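Local coordinates for ABC-type transport auxiliary lipoprotein component domain-containing protein (PDB 2IQI) that is of unknown function but probably serves as an auxiliary lipoprotein component of an ABC-type transport system in the cell envelope, at residues T123-K129 / S141-A147; P15-V19 / E163-T167; I48-P52 / R109-Y114; Q136-A140 / T180-D184; P37-I43 / I105-F110. All coordinates share one frame; numbering follows the deposited sequence.

Contact 1 of 5, residues T123-K129 / S141-A147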
# COMPACT_ATOMS: atom_id res chain seq x y z
N THR A 123 0.31 -5.48 -9.41
CA THR A 123 -0.99 -5.49 -8.84
C THR A 123 -0.95 -5.50 -7.32
O THR A 123 -0.34 -6.39 -6.70
CB THR A 123 -1.75 -6.73 -9.36
OG1 THR A 123 -1.90 -6.62 -10.78
CG2 THR A 123 -3.15 -6.86 -8.72
N ILE A 124 -1.60 -4.52 -6.71
CA ILE A 124 -1.73 -4.49 -5.29
C ILE A 124 -3.19 -4.45 -5.01
O ILE A 124 -3.90 -3.60 -5.53
CB ILE A 124 -0.99 -3.28 -4.67
CG1 ILE A 124 0.48 -3.28 -5.08
CG2 ILE A 124 -0.98 -3.39 -3.20
CD1 ILE A 124 1.25 -2.14 -4.58
N GLU A 125 -3.65 -5.40 -4.21
CA GLU A 125 -4.99 -5.35 -3.67
C GLU A 125 -4.91 -5.46 -2.16
O GLU A 125 -4.24 -6.37 -1.63
CB GLU A 125 -5.86 -6.44 -4.25
CG GLU A 125 -7.14 -6.69 -3.46
CD GLU A 125 -8.01 -7.81 -4.07
OE1 GLU A 125 -7.61 -8.38 -5.13
OE2 GLU A 125 -9.11 -8.09 -3.50
N LEU A 126 -5.58 -4.52 -1.47
CA LEU A 126 -5.56 -4.44 -0.01
C LEU A 126 -6.86 -3.86 0.62
O LEU A 126 -7.64 -3.16 -0.07
CB LEU A 126 -4.32 -3.70 0.48
CG LEU A 126 -4.18 -2.23 0.03
CD1 LEU A 126 -5.03 -1.29 0.92
CD2 LEU A 126 -2.68 -1.73 -0.13
N ASN A 127 -7.08 -4.13 1.91
CA ASN A 127 -8.24 -3.61 2.63
C ASN A 127 -7.81 -2.81 3.86
O ASN A 127 -7.06 -3.31 4.70
CB ASN A 127 -9.13 -4.76 3.04
CG ASN A 127 -10.35 -4.32 3.81
OD1 ASN A 127 -10.35 -4.32 5.05
ND2 ASN A 127 -11.42 -3.94 3.09
N ALA A 128 -8.27 -1.57 3.95
CA ALA A 128 -7.98 -0.73 5.11
C ALA A 128 -9.19 -0.61 5.99
O ALA A 128 -10.30 -0.39 5.52
CB ALA A 128 -7.55 0.66 4.67
N LYS A 129 -8.98 -0.75 7.28
CA LYS A 129 -9.99 -0.38 8.23
C LYS A 129 -9.43 0.82 8.95
O LYS A 129 -8.21 0.85 9.26
CB LYS A 129 -10.17 -1.50 9.23
CG LYS A 129 -10.75 -2.74 8.66
CD LYS A 129 -10.97 -3.72 9.76
CE LYS A 129 -12.00 -4.69 9.28
NZ LYS A 129 -11.61 -5.49 8.08
N SER A 141 -14.28 0.98 6.15
CA SER A 141 -13.47 -0.07 5.61
C SER A 141 -13.58 0.13 4.13
O SER A 141 -14.62 0.61 3.67
CB SER A 141 -14.06 -1.42 6.00
OG SER A 141 -13.05 -2.43 5.93
N ARG A 142 -12.52 -0.19 3.40
CA ARG A 142 -12.50 -0.04 1.96
C ARG A 142 -11.43 -0.88 1.31
O ARG A 142 -10.28 -0.90 1.75
CB ARG A 142 -12.29 1.42 1.55
CG ARG A 142 -12.29 1.55 0.06
CD ARG A 142 -12.19 2.93 -0.45
NE ARG A 142 -13.43 3.66 -0.25
CZ ARG A 142 -13.63 4.90 -0.70
NH1 ARG A 142 -12.68 5.53 -1.39
NH2 ARG A 142 -14.79 5.50 -0.46
N THR A 143 -11.81 -1.56 0.23
CA THR A 143 -10.88 -2.32 -0.59
C THR A 143 -10.33 -1.42 -1.68
O THR A 143 -11.08 -0.69 -2.30
CB THR A 143 -11.60 -3.52 -1.16
OG1 THR A 143 -11.89 -4.40 -0.07
CG2 THR A 143 -10.74 -4.28 -2.16
N PHE A 144 -9.01 -1.42 -1.84
CA PHE A 144 -8.31 -0.66 -2.87
C PHE A 144 -7.62 -1.66 -3.76
O PHE A 144 -6.90 -2.50 -3.23
CB PHE A 144 -7.25 0.26 -2.25
CG PHE A 144 -7.82 1.38 -1.42
CD1 PHE A 144 -8.10 2.61 -1.99
CD2 PHE A 144 -8.07 1.19 -0.05
CE1 PHE A 144 -8.62 3.64 -1.20
CE2 PHE A 144 -8.58 2.21 0.73
CZ PHE A 144 -8.85 3.45 0.15
N THR A 145 -7.81 -1.58 -5.08
CA THR A 145 -7.10 -2.43 -6.04
C THR A 145 -6.41 -1.54 -7.06
O THR A 145 -7.06 -0.74 -7.71
CB THR A 145 -8.06 -3.38 -6.89
OG1 THR A 145 -9.07 -3.95 -6.06
CG2 THR A 145 -7.29 -4.49 -7.53
N VAL A 146 -5.12 -1.71 -7.25
CA VAL A 146 -4.46 -0.98 -8.29
C VAL A 146 -3.67 -1.95 -9.16
O VAL A 146 -2.99 -2.84 -8.64
CB VAL A 146 -3.54 0.07 -7.70
CG1 VAL A 146 -2.65 0.67 -8.76
CG2 VAL A 146 -4.36 1.15 -7.04
N ALA A 147 -3.80 -1.81 -10.49
CA ALA A 147 -2.98 -2.60 -11.44
C ALA A 147 -2.33 -1.69 -12.48
O ALA A 147 -3.00 -0.89 -13.16
CB ALA A 147 -3.82 -3.69 -12.12

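Contact 2 of 5, residues P15-V19 / E163-T167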
# COMPACT_ATOMS: atom_id res chain seq x y z
N PRO A 15 11.91 0.44 -4.89
CA PRO A 15 11.14 1.57 -5.36
C PRO A 15 11.20 2.76 -4.42
O PRO A 15 11.45 2.62 -3.23
CB PRO A 15 9.72 1.01 -5.45
CG PRO A 15 9.90 -0.46 -5.55
CD PRO A 15 11.05 -0.71 -4.61
N THR A 16 10.96 3.91 -5.01
CA THR A 16 10.98 5.19 -4.35
C THR A 16 9.59 5.74 -4.53
O THR A 16 9.14 5.93 -5.67
CB THR A 16 11.97 6.09 -5.03
OG1 THR A 16 13.25 5.48 -4.89
CG2 THR A 16 12.01 7.47 -4.37
N VAL A 17 8.92 5.94 -3.41
CA VAL A 17 7.55 6.37 -3.39
C VAL A 17 7.51 7.68 -2.67
O VAL A 17 7.61 7.73 -1.45
CB VAL A 17 6.64 5.35 -2.67
CG1 VAL A 17 5.29 5.98 -2.35
CG2 VAL A 17 6.47 4.11 -3.49
N ARG A 18 7.34 8.74 -3.45
CA ARG A 18 7.01 10.08 -2.96
C ARG A 18 5.54 10.42 -3.28
O ARG A 18 5.13 10.40 -4.43
CB ARG A 18 8.01 11.09 -3.57
CG ARG A 18 9.44 10.55 -3.50
CD ARG A 18 10.53 11.60 -3.44
NE ARG A 18 11.79 11.01 -2.97
CZ ARG A 18 12.15 10.85 -1.69
NH1 ARG A 18 11.35 11.19 -0.68
NH2 ARG A 18 13.33 10.31 -1.41
N VAL A 19 4.74 10.66 -2.25
CA VAL A 19 3.31 10.95 -2.46
C VAL A 19 3.02 12.44 -2.40
O VAL A 19 3.29 13.10 -1.38
CB VAL A 19 2.42 10.24 -1.48
CG1 VAL A 19 1.06 10.79 -1.54
CG2 VAL A 19 2.40 8.77 -1.80
N GLU A 163 6.47 0.49 -8.46
CA GLU A 163 6.60 1.83 -7.92
C GLU A 163 5.32 2.65 -8.25
O GLU A 163 4.76 3.36 -7.40
CB GLU A 163 7.83 2.48 -8.53
CG GLU A 163 8.48 3.47 -7.60
CD GLU A 163 9.57 4.26 -8.25
OE1 GLU A 163 10.73 4.16 -7.81
OE2 GLU A 163 9.28 4.97 -9.22
N GLN A 164 4.86 2.55 -9.49
CA GLN A 164 3.67 3.23 -9.91
C GLN A 164 2.43 2.76 -9.10
O GLN A 164 1.63 3.61 -8.64
CB GLN A 164 3.47 3.04 -11.41
CG GLN A 164 4.39 3.81 -12.36
CD GLN A 164 4.48 3.13 -13.74
OE1 GLN A 164 5.56 2.95 -14.29
NE2 GLN A 164 3.35 2.70 -14.27
N ALA A 165 2.28 1.43 -8.89
CA ALA A 165 1.15 0.88 -8.14
C ALA A 165 1.22 1.26 -6.66
O ALA A 165 0.19 1.58 -6.02
CB ALA A 165 1.08 -0.61 -8.29
N LEU A 166 2.43 1.20 -6.11
CA LEU A 166 2.64 1.60 -4.75
C LEU A 166 2.27 3.02 -4.58
O LEU A 166 1.59 3.33 -3.60
CB LEU A 166 4.11 1.47 -4.35
CG LEU A 166 4.38 0.24 -3.51
CD1 LEU A 166 5.83 -0.22 -3.71
CD2 LEU A 166 4.02 0.56 -2.08
N THR A 167 2.72 3.88 -5.49
CA THR A 167 2.51 5.32 -5.35
C THR A 167 1.01 5.60 -5.42
O THR A 167 0.46 6.28 -4.54
CB THR A 167 3.31 6.12 -6.38
OG1 THR A 167 4.70 5.90 -6.17
CG2 THR A 167 3.03 7.64 -6.28
O HOH W 1 6.51 7.92 -6.38

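Contact 3 of 5, residues I48-P52 / R109-Y114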
# COMPACT_ATOMS: atom_id res chain seq x y z
N ILE A 48 9.44 -11.67 -4.95
CA ILE A 48 8.52 -10.97 -5.84
C ILE A 48 7.61 -11.97 -6.48
O ILE A 48 8.04 -12.80 -7.26
CB ILE A 48 9.25 -10.16 -6.92
CG1 ILE A 48 10.31 -9.26 -6.28
CG2 ILE A 48 8.22 -9.38 -7.74
CD1 ILE A 48 11.03 -8.35 -7.20
N ASN A 49 6.34 -11.88 -6.13
CA ASN A 49 5.34 -12.77 -6.71
C ASN A 49 4.96 -12.46 -8.14
O ASN A 49 4.93 -11.30 -8.60
CB ASN A 49 4.11 -12.76 -5.84
CG ASN A 49 4.42 -13.13 -4.41
OD1 ASN A 49 5.46 -13.72 -4.14
ND2 ASN A 49 3.51 -12.80 -3.49
N VAL A 50 4.68 -13.55 -8.85
CA VAL A 50 4.26 -13.48 -10.22
C VAL A 50 3.21 -14.57 -10.44
O VAL A 50 3.37 -15.68 -9.96
CB VAL A 50 5.48 -13.57 -11.19
CG1 VAL A 50 6.34 -14.79 -10.89
CG2 VAL A 50 5.05 -13.53 -12.68
N ARG A 51 2.13 -14.22 -11.12
CA ARG A 51 1.07 -15.16 -11.47
C ARG A 51 1.09 -15.35 -12.99
O ARG A 51 0.44 -14.60 -13.72
CB ARG A 51 -0.28 -14.57 -11.03
CG ARG A 51 -1.51 -15.45 -11.26
CD ARG A 51 -2.76 -14.87 -10.65
NE ARG A 51 -2.55 -14.47 -9.26
CZ ARG A 51 -2.98 -15.13 -8.20
NH1 ARG A 51 -3.64 -16.27 -8.32
NH2 ARG A 51 -2.74 -14.65 -7.00
N PRO A 52 1.91 -16.30 -13.50
CA PRO A 52 1.97 -16.43 -14.94
C PRO A 52 0.68 -16.98 -15.56
O PRO A 52 0.43 -16.70 -16.73
CB PRO A 52 3.13 -17.40 -15.15
CG PRO A 52 3.16 -18.20 -13.90
CD PRO A 52 2.84 -17.23 -12.83
N ARG A 109 -3.22 -9.07 -2.39
CA ARG A 109 -2.39 -9.40 -3.53
C ARG A 109 -1.28 -8.39 -3.64
O ARG A 109 -1.50 -7.18 -3.47
CB ARG A 109 -3.24 -9.47 -4.80
CG ARG A 109 -4.13 -10.75 -4.81
CD ARG A 109 -4.67 -11.02 -6.14
NE ARG A 109 -5.43 -9.88 -6.62
CZ ARG A 109 -5.36 -9.42 -7.86
NH1 ARG A 109 -4.54 -10.00 -8.75
NH2 ARG A 109 -6.08 -8.38 -8.23
N PHE A 110 -0.06 -8.91 -3.83
CA PHE A 110 1.12 -8.11 -4.15
C PHE A 110 1.93 -8.89 -5.22
O PHE A 110 2.82 -9.71 -4.91
CB PHE A 110 1.95 -7.87 -2.89
CG PHE A 110 2.79 -6.64 -2.95
CD1 PHE A 110 4.00 -6.65 -3.62
CD2 PHE A 110 2.37 -5.47 -2.35
CE1 PHE A 110 4.76 -5.50 -3.69
CE2 PHE A 110 3.12 -4.33 -2.40
CZ PHE A 110 4.32 -4.34 -3.08
N GLU A 111 1.59 -8.67 -6.49
CA GLU A 111 2.06 -9.61 -7.50
C GLU A 111 2.17 -9.01 -8.89
O GLU A 111 1.45 -8.08 -9.24
CB GLU A 111 1.15 -10.84 -7.53
CG GLU A 111 -0.29 -10.50 -7.93
CD GLU A 111 -1.26 -11.67 -7.73
OE1 GLU A 111 -1.77 -12.19 -8.74
OE2 GLU A 111 -1.51 -12.07 -6.57
N SER A 112 3.09 -9.55 -9.67
CA SER A 112 3.12 -9.31 -11.10
C SER A 112 2.10 -10.23 -11.77
O SER A 112 2.26 -11.43 -11.75
CB SER A 112 4.49 -9.60 -11.62
OG SER A 112 4.57 -9.20 -12.95
N ASP A 113 1.04 -9.65 -12.32
CA ASP A 113 -0.11 -10.44 -12.80
C ASP A 113 -0.21 -10.37 -14.31
O ASP A 113 -0.39 -9.29 -14.88
CB ASP A 113 -1.39 -9.94 -12.14
CG ASP A 113 -2.65 -10.74 -12.53
OD1 ASP A 113 -2.56 -11.91 -13.01
OD2 ASP A 113 -3.76 -10.17 -12.33
N TYR A 114 -0.08 -11.53 -14.95
CA TYR A 114 -0.09 -11.59 -16.41
C TYR A 114 -1.50 -11.42 -16.94
O TYR A 114 -1.68 -10.89 -18.03
CB TYR A 114 0.55 -12.86 -16.97
CG TYR A 114 2.03 -12.75 -17.19
CD1 TYR A 114 2.55 -12.44 -18.47
CD2 TYR A 114 2.92 -12.95 -16.14
CE1 TYR A 114 3.94 -12.35 -18.67
CE2 TYR A 114 4.28 -12.87 -16.31
CZ TYR A 114 4.79 -12.56 -17.57
OH TYR A 114 6.16 -12.48 -17.71
O HOH W 2 5.84 -9.54 -4.34

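Contact 4 of 5, residues Q136-A140 / T180-D184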
# COMPACT_ATOMS: atom_id res chain seq x y z
N GLN A 136 -12.91 0.79 20.07
CA GLN A 136 -12.54 -0.23 19.07
C GLN A 136 -13.68 -0.28 18.07
O GLN A 136 -14.32 -1.32 17.85
CB GLN A 136 -12.29 -1.59 19.74
CG GLN A 136 -10.94 -1.68 20.46
CD GLN A 136 -10.75 -2.97 21.31
OE1 GLN A 136 -11.72 -3.68 21.68
NE2 GLN A 136 -9.47 -3.26 21.63
N ARG A 137 -13.95 0.90 17.51
CA ARG A 137 -15.16 1.14 16.70
C ARG A 137 -14.74 1.28 15.26
O ARG A 137 -13.96 2.16 14.92
CB ARG A 137 -15.88 2.43 17.16
CG ARG A 137 -17.12 2.83 16.31
CD ARG A 137 -17.84 4.01 16.89
NE ARG A 137 -16.97 5.18 16.93
CZ ARG A 137 -16.75 5.98 15.89
NH1 ARG A 137 -17.34 5.71 14.74
NH2 ARG A 137 -15.94 7.04 15.98
N VAL A 138 -15.27 0.41 14.42
CA VAL A 138 -14.98 0.51 13.00
C VAL A 138 -15.62 1.73 12.41
O VAL A 138 -16.84 1.83 12.36
CB VAL A 138 -15.40 -0.74 12.26
CG1 VAL A 138 -14.93 -0.66 10.83
CG2 VAL A 138 -14.77 -1.97 12.98
N VAL A 139 -14.79 2.69 11.99
CA VAL A 139 -15.28 3.89 11.36
C VAL A 139 -15.71 3.58 9.93
O VAL A 139 -16.80 3.93 9.54
CB VAL A 139 -14.23 4.98 11.37
CG1 VAL A 139 -14.64 6.11 10.45
CG2 VAL A 139 -14.03 5.50 12.78
N ALA A 140 -14.87 2.90 9.18
CA ALA A 140 -15.15 2.49 7.80
C ALA A 140 -14.05 1.54 7.33
O ALA A 140 -13.03 1.32 8.00
CB ALA A 140 -15.22 3.67 6.88
N THR A 180 -12.02 10.27 5.68
CA THR A 180 -12.89 9.46 6.51
C THR A 180 -12.68 9.79 8.00
O THR A 180 -13.64 9.99 8.75
CB THR A 180 -12.69 7.95 6.28
OG1 THR A 180 -12.73 7.65 4.87
CG2 THR A 180 -13.76 7.19 6.99
N GLY A 181 -11.42 9.91 8.41
CA GLY A 181 -11.11 10.26 9.77
C GLY A 181 -11.80 11.54 10.18
O GLY A 181 -12.47 11.59 11.21
N GLN A 182 -11.64 12.55 9.35
CA GLN A 182 -12.17 13.87 9.58
C GLN A 182 -13.71 13.92 9.59
O GLN A 182 -14.30 14.67 10.36
CB GLN A 182 -11.60 14.83 8.55
CG GLN A 182 -11.91 16.32 8.76
CD GLN A 182 -11.43 16.87 10.11
OE1 GLN A 182 -10.85 16.17 10.95
NE2 GLN A 182 -11.67 18.15 10.30
N GLN A 183 -14.37 13.12 8.77
CA GLN A 183 -15.82 13.15 8.79
C GLN A 183 -16.31 12.49 10.05
O GLN A 183 -17.37 12.86 10.57
CB GLN A 183 -16.45 12.55 7.53
CG GLN A 183 -16.42 13.58 6.39
CD GLN A 183 -16.64 13.02 4.97
OE1 GLN A 183 -16.69 11.79 4.74
NE2 GLN A 183 -16.79 13.95 4.01
N ASP A 184 -15.54 11.53 10.56
CA ASP A 184 -15.92 10.85 11.80
C ASP A 184 -15.66 11.78 12.96
O ASP A 184 -16.48 11.87 13.86
CB ASP A 184 -15.15 9.57 12.03
CG ASP A 184 -15.54 8.89 13.34
OD1 ASP A 184 -14.87 9.09 14.37
OD2 ASP A 184 -16.53 8.14 13.34

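Contact 5 of 5, residues P37-I43 / I105-F110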
# COMPACT_ATOMS: atom_id res chain seq x y z
N PRO A 37 0.84 -3.80 8.47
CA PRO A 37 -0.03 -4.51 7.53
C PRO A 37 0.05 -5.99 7.76
O PRO A 37 1.10 -6.50 8.20
CB PRO A 37 0.58 -4.17 6.18
CG PRO A 37 1.28 -2.86 6.43
CD PRO A 37 1.87 -3.02 7.78
N SER A 38 -1.04 -6.69 7.52
CA SER A 38 -1.05 -8.13 7.70
C SER A 38 -1.17 -8.77 6.33
O SER A 38 -1.66 -8.11 5.38
CB SER A 38 -2.15 -8.57 8.68
OG SER A 38 -3.42 -8.19 8.22
N ALA A 39 -0.71 -10.03 6.21
CA ALA A 39 -0.62 -10.72 4.93
C ALA A 39 -0.14 -12.16 5.04
O ALA A 39 0.59 -12.49 5.94
CB ALA A 39 0.31 -9.95 3.99
N ALA A 40 -0.50 -12.99 4.07
CA ALA A 40 0.10 -14.32 3.96
C ALA A 40 1.62 -14.23 3.79
O ALA A 40 2.13 -13.28 3.17
CB ALA A 40 -0.51 -15.06 2.84
N ARG A 41 2.32 -15.23 4.33
CA ARG A 41 3.79 -15.30 4.28
C ARG A 41 4.39 -15.10 2.89
O ARG A 41 5.47 -14.55 2.75
CB ARG A 41 4.31 -16.60 4.88
CG ARG A 41 5.00 -16.37 6.20
CD ARG A 41 5.16 -17.66 6.98
NE ARG A 41 5.24 -17.35 8.40
CZ ARG A 41 5.78 -18.13 9.34
NH1 ARG A 41 6.31 -19.31 9.02
NH2 ARG A 41 5.80 -17.71 10.61
N ILE A 42 3.66 -15.56 1.88
CA ILE A 42 4.06 -15.43 0.50
C ILE A 42 4.15 -13.95 0.02
O ILE A 42 5.00 -13.61 -0.82
CB ILE A 42 3.14 -16.33 -0.37
CG1 ILE A 42 3.74 -16.59 -1.76
CG2 ILE A 42 1.70 -15.77 -0.45
CD1 ILE A 42 3.25 -17.92 -2.40
N ILE A 43 3.30 -13.07 0.56
CA ILE A 43 3.31 -11.65 0.22
C ILE A 43 4.35 -10.96 1.08
O ILE A 43 5.06 -10.05 0.65
CB ILE A 43 1.96 -11.00 0.56
CG1 ILE A 43 0.87 -11.43 -0.43
CG2 ILE A 43 2.07 -9.48 0.61
CD1 ILE A 43 -0.46 -10.77 -0.14
N ILE A 105 -4.21 -2.20 7.70
CA ILE A 105 -4.21 -2.66 6.33
C ILE A 105 -4.01 -4.17 6.25
O ILE A 105 -3.13 -4.71 6.85
CB ILE A 105 -3.13 -1.95 5.51
CG1 ILE A 105 -3.34 -0.44 5.53
CG2 ILE A 105 -3.19 -2.35 4.06
CD1 ILE A 105 -2.11 0.34 5.09
N ASP A 106 -4.88 -4.86 5.52
CA ASP A 106 -4.66 -6.27 5.22
C ASP A 106 -4.35 -6.32 3.72
O ASP A 106 -5.14 -5.79 2.92
CB ASP A 106 -5.90 -7.07 5.55
CG ASP A 106 -5.68 -8.56 5.45
OD1 ASP A 106 -4.70 -9.07 6.06
OD2 ASP A 106 -6.52 -9.23 4.76
N VAL A 107 -3.19 -6.88 3.37
CA VAL A 107 -2.73 -6.98 1.98
C VAL A 107 -3.14 -8.32 1.36
O VAL A 107 -2.84 -9.39 1.92
CB VAL A 107 -1.22 -6.82 1.88
CG1 VAL A 107 -0.76 -7.02 0.45
CG2 VAL A 107 -0.81 -5.45 2.38
N ARG A 108 -3.85 -8.27 0.22
CA ARG A 108 -4.48 -9.46 -0.37
C ARG A 108 -3.67 -9.99 -1.54
O ARG A 108 -3.48 -11.19 -1.68
CB ARG A 108 -5.90 -9.17 -0.81
CG ARG A 108 -6.83 -8.71 0.31
CD ARG A 108 -8.14 -8.34 -0.32
NE ARG A 108 -9.21 -8.08 0.63
CZ ARG A 108 -10.46 -7.74 0.27
NH1 ARG A 108 -10.77 -7.61 -1.03
NH2 ARG A 108 -11.42 -7.55 1.20
N ARG A 109 -3.22 -9.07 -2.39
CA ARG A 109 -2.39 -9.40 -3.53
C ARG A 109 -1.28 -8.39 -3.64
O ARG A 109 -1.50 -7.18 -3.47
CB ARG A 109 -3.24 -9.47 -4.80
CG ARG A 109 -4.13 -10.75 -4.81
CD ARG A 109 -4.67 -11.02 -6.14
NE ARG A 109 -5.43 -9.88 -6.62
CZ ARG A 109 -5.36 -9.42 -7.86
NH1 ARG A 109 -4.54 -10.00 -8.75
NH2 ARG A 109 -6.08 -8.38 -8.23
N PHE A 110 -0.06 -8.91 -3.83
CA PHE A 110 1.12 -8.11 -4.15
C PHE A 110 1.93 -8.89 -5.22
O PHE A 110 2.82 -9.71 -4.91
CB PHE A 110 1.95 -7.87 -2.89
CG PHE A 110 2.79 -6.64 -2.95
CD1 PHE A 110 4.00 -6.65 -3.62
CD2 PHE A 110 2.37 -5.47 -2.35
CE1 PHE A 110 4.76 -5.50 -3.69
CE2 PHE A 110 3.12 -4.33 -2.40
CZ PHE A 110 4.32 -4.34 -3.08

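Contact 1 of 5, residues T123-K129 / S141-A147
Leu126 and Phe144 form a hydrogen-bonded pair in the antiparallel hairpin of strands 121-132 and 137-149. Phe144 N reaches Leu126 O at 2.8 Å, and Leu126 N returns a bond to Phe144 O at 3.0 Å. Ile124 with Val146 and Ala128 with Arg142 repeat this exchange, the short strand axes lying 4.7 Å apart at 165°.

The tight side is the face bearing Ile124, Leu126, Ala128, Phe144 and Val146, with Arg142 at its exposed end. Leu126 CG lies between its backbone N and carbonyl carbon (chi1 62°), which brings CD1 to 4.0 Å from Phe144 CD2. Ala128 CB meets the edge of the same ring near its plane, while Arg142 CG lies over one face, 3.8 Å above the plane and offset toward the rim.

The other face is looser and polar. Asn127, with CG trans to the backbone N (chi1 179°), carries its amide across to Thr143 at about a right angle. There Asn127 ND2 donates to Thr143 OG1 at 3.2 Å, with the acceptor close to the amide plane. Farther along, Ser141 OG makes a weak bond to Ala128 O at 3.4 Å. Glu125 turns instead to Arg108 and Arg109.

Strand 101-110 flanks strand 121-132 through backbone bonds, and helix 155-185 packs on the apolar face, where Trp176 meets the Phe144 ring edge-to-face and Val169 also touches it.

Contact 2 of 5, residues P15-V19 / E163-T167
Pro15 and Val17 come alongside Glu163 and Thr167 as the extended chain of 15-19 follows one turn of helix 163-167, with CA atoms 5.2 Å apart for Pro15 and Glu163 and 5.5 Å apart for Val17 and Thr167. The one direct hydrogen bond between the segments runs from Thr16 N to Glu163 OE1, 2.8 Å long with 165° at the hydrogen. It meets the anti side of the carboxylate, 32° out of its plane. To get there the Glu163 chain runs extended beyond CG, and its CG passes Pro15 CB at 3.5 Å.

This is a loop-on-helix contact: the segment following strand 11-13 is laid on the long helix 155-185, with Met72 and Ala80 of helix 69-82 touching Pro15 and Val19. Val17 CG2 meets Leu166 CB at 3.6 Å, the two side chains crossing at about a right angle, whereas Val17 and Thr167 slide past each other in opposite directions.

Thr167 OG1 donates to Glu163 O one turn back at 2.8 Å, approaching from the face of that carbonyl opposite to Thr167 N. Thr167 OG1 also accepts from a water at 2.7 Å, and this water accepts from Arg18 N at 3.2 Å.

Contact 3 of 5, residues I48-P52 / R109-Y114
Val50 and Arg51 pair in parallel with Ser112 and Asp113, where strand 49-51 runs beside strand 112-113 just past the corner at Glu111, with strand 58-59 on its other side. Ser112 sits between two backbone bonds: Ser112 N donates to Asn49 O at 2.8 Å, and Ser112 O accepts from Arg51 N at 2.9 Å. A weaker bond from Tyr114 N to Arg51 O, 3.3 Å, follows. Near the corner a water bridges Asn49 N and Phe110 O.

Val50 and Ser112 share one face of the pair. Val50 CG2 meets the edge of the Tyr114 ring in its plane, 3.8 Å from CE2, and Ser112 OG bonds to Tyr60.

Arg51, Arg109, Glu111 and Asp113 build a salt-bridge network on the other face, extended to Glu125 through Arg109. Asp113 joins through a long pair with Arg109, while its OD1 accepts from Ala115 N. Glu111 CG lies in the crowded position (chi1 63°), which brings the carboxylate up to Arg51. Arg109 NH1 makes a longer, weak ion pair with Glu111 OE1, 3.5 Å away. Arg51 presents the side of its guanidinium, NE and NH2, nearly coplanar with the carboxylate at 11°; Arg51 NH2 donates at 2.9 Å to the syn lone pair of Glu111 OE2.

Contact 4 of 5, residues Q136-A140 / T180-D184
Asp184 OD1 is held by Arg137 NH2 at 2.8 Å and by the hydroxyl of Tyr101 of strand 101-110, so two strands converge on one carboxylate oxygen of the helix. The second oxygen, Asp184 OD2, accepts from Arg137 NH1 at 2.9 Å and more weakly from NH2. The salt bridge is end-on: guanidinium and carboxylate approach from opposite directions, their planes 16° apart. Arg137 NH2 uses the syn lone pair of OD1, while NH1 meets OD2 on its syn side but 22° out of the carboxylate plane. Both oxygens lie close to the guanidinium plane. A bend at chi3 turns the arginine end toward the helix, and Arg137 NE pairs with Asp135, so the guanidinium serves two acids.

The contact joins the start of strand 137-149 to the C-terminal part of helix 155-185, the short segments running at 118° with axes 8.9 Å apart. Two irregularities mark the strand here: Gln136 and Arg137 form a G1 beta bulge opposite His132, and Val139 and Ala140 a classic bulge opposite Leu130. The second bulge lets consecutive residues both point at the helix. Thr180 CG2, trans to its backbone N, touches Val139 CG1 at 3.7 Å and Ala140 CB at 3.8 Å, while its hydroxyl bonds back to Trp176 O. Val139 CG2 lies 3.7 Å from Asp184 OD2, placing a methyl beside the carboxylate.

Contact 5 of 5, residues P37-I43 / I105-F110
Ser38 and Asp106 are joined by a single backbone bridge, CA atoms 4.8 Å apart, in which Ser38 N donates to Ile105 O at 3.0 Å and Ser38 O accepts from Val107 N at 2.8 Å. The second bond is nearly straight, 174° at the hydrogen. From there the loop leaves strand 101-110 and returns at Ile43, the last residue of a short run of helical backbone angles (41-43).

The side chains of the bridged pair add a polar link. Ser38 OG, placed between its own backbone N and carbonyl carbon (chi1 60°), donates to Asp106 OD1 at 2.7 Å, meeting the anti side of the carboxylate 20° from its plane. Asp106 CG is trans to the backbone N, which brings the acid back to the loop although its CB bond leads away from it.

Apolar contact centres on Val107. Ala39 CB lies 4.1 Å from Val107 CB, and Ile43 CG2 comes to 3.8 Å from Val107 CG1, also touching Phe110 CB at 3.9 Å. The other branch of Ile43 ends at CD1 against the backbone oxygens of Val107 and Arg108, where Arg108 and Arg109 form a classic beta bulge opposite Glu125.

Strand 31-34 pairs in parallel with strand 101-110, and the loop after it carries on along that side, across from strand 121-132; helix 69-82 touches Pro37 through Glu74, Ala39 through Thr70 and Ile105 through Leu73.

Overall arrangement
Contacts 1, 3, 4 and 5 all reach the mixed sheet; contact 2 instead lays a loop on helix 155-185. Contact 1 is a regular antiparallel ladder whose centre lies about 8 Å from that of the chain. Contacts 1, 2, 3 and 5 are partly buried, whereas contact 4 is a surface contact centred about 19 Å out, sharing strand 137-149 with contact 1 and the helix with contact 2. Contacts 3 and 5 share Arg109 and Phe110 and meet where Asn49 bonds to Ile42. Chemistry differs with place: ladder bonds and apolar packing in contact 1, apolar packing, water and one carboxylate in contact 2, ion pairs in contacts 3 and 4, and a single backbone bridge, a serine-aspartate bond and apolar packing in contact 5.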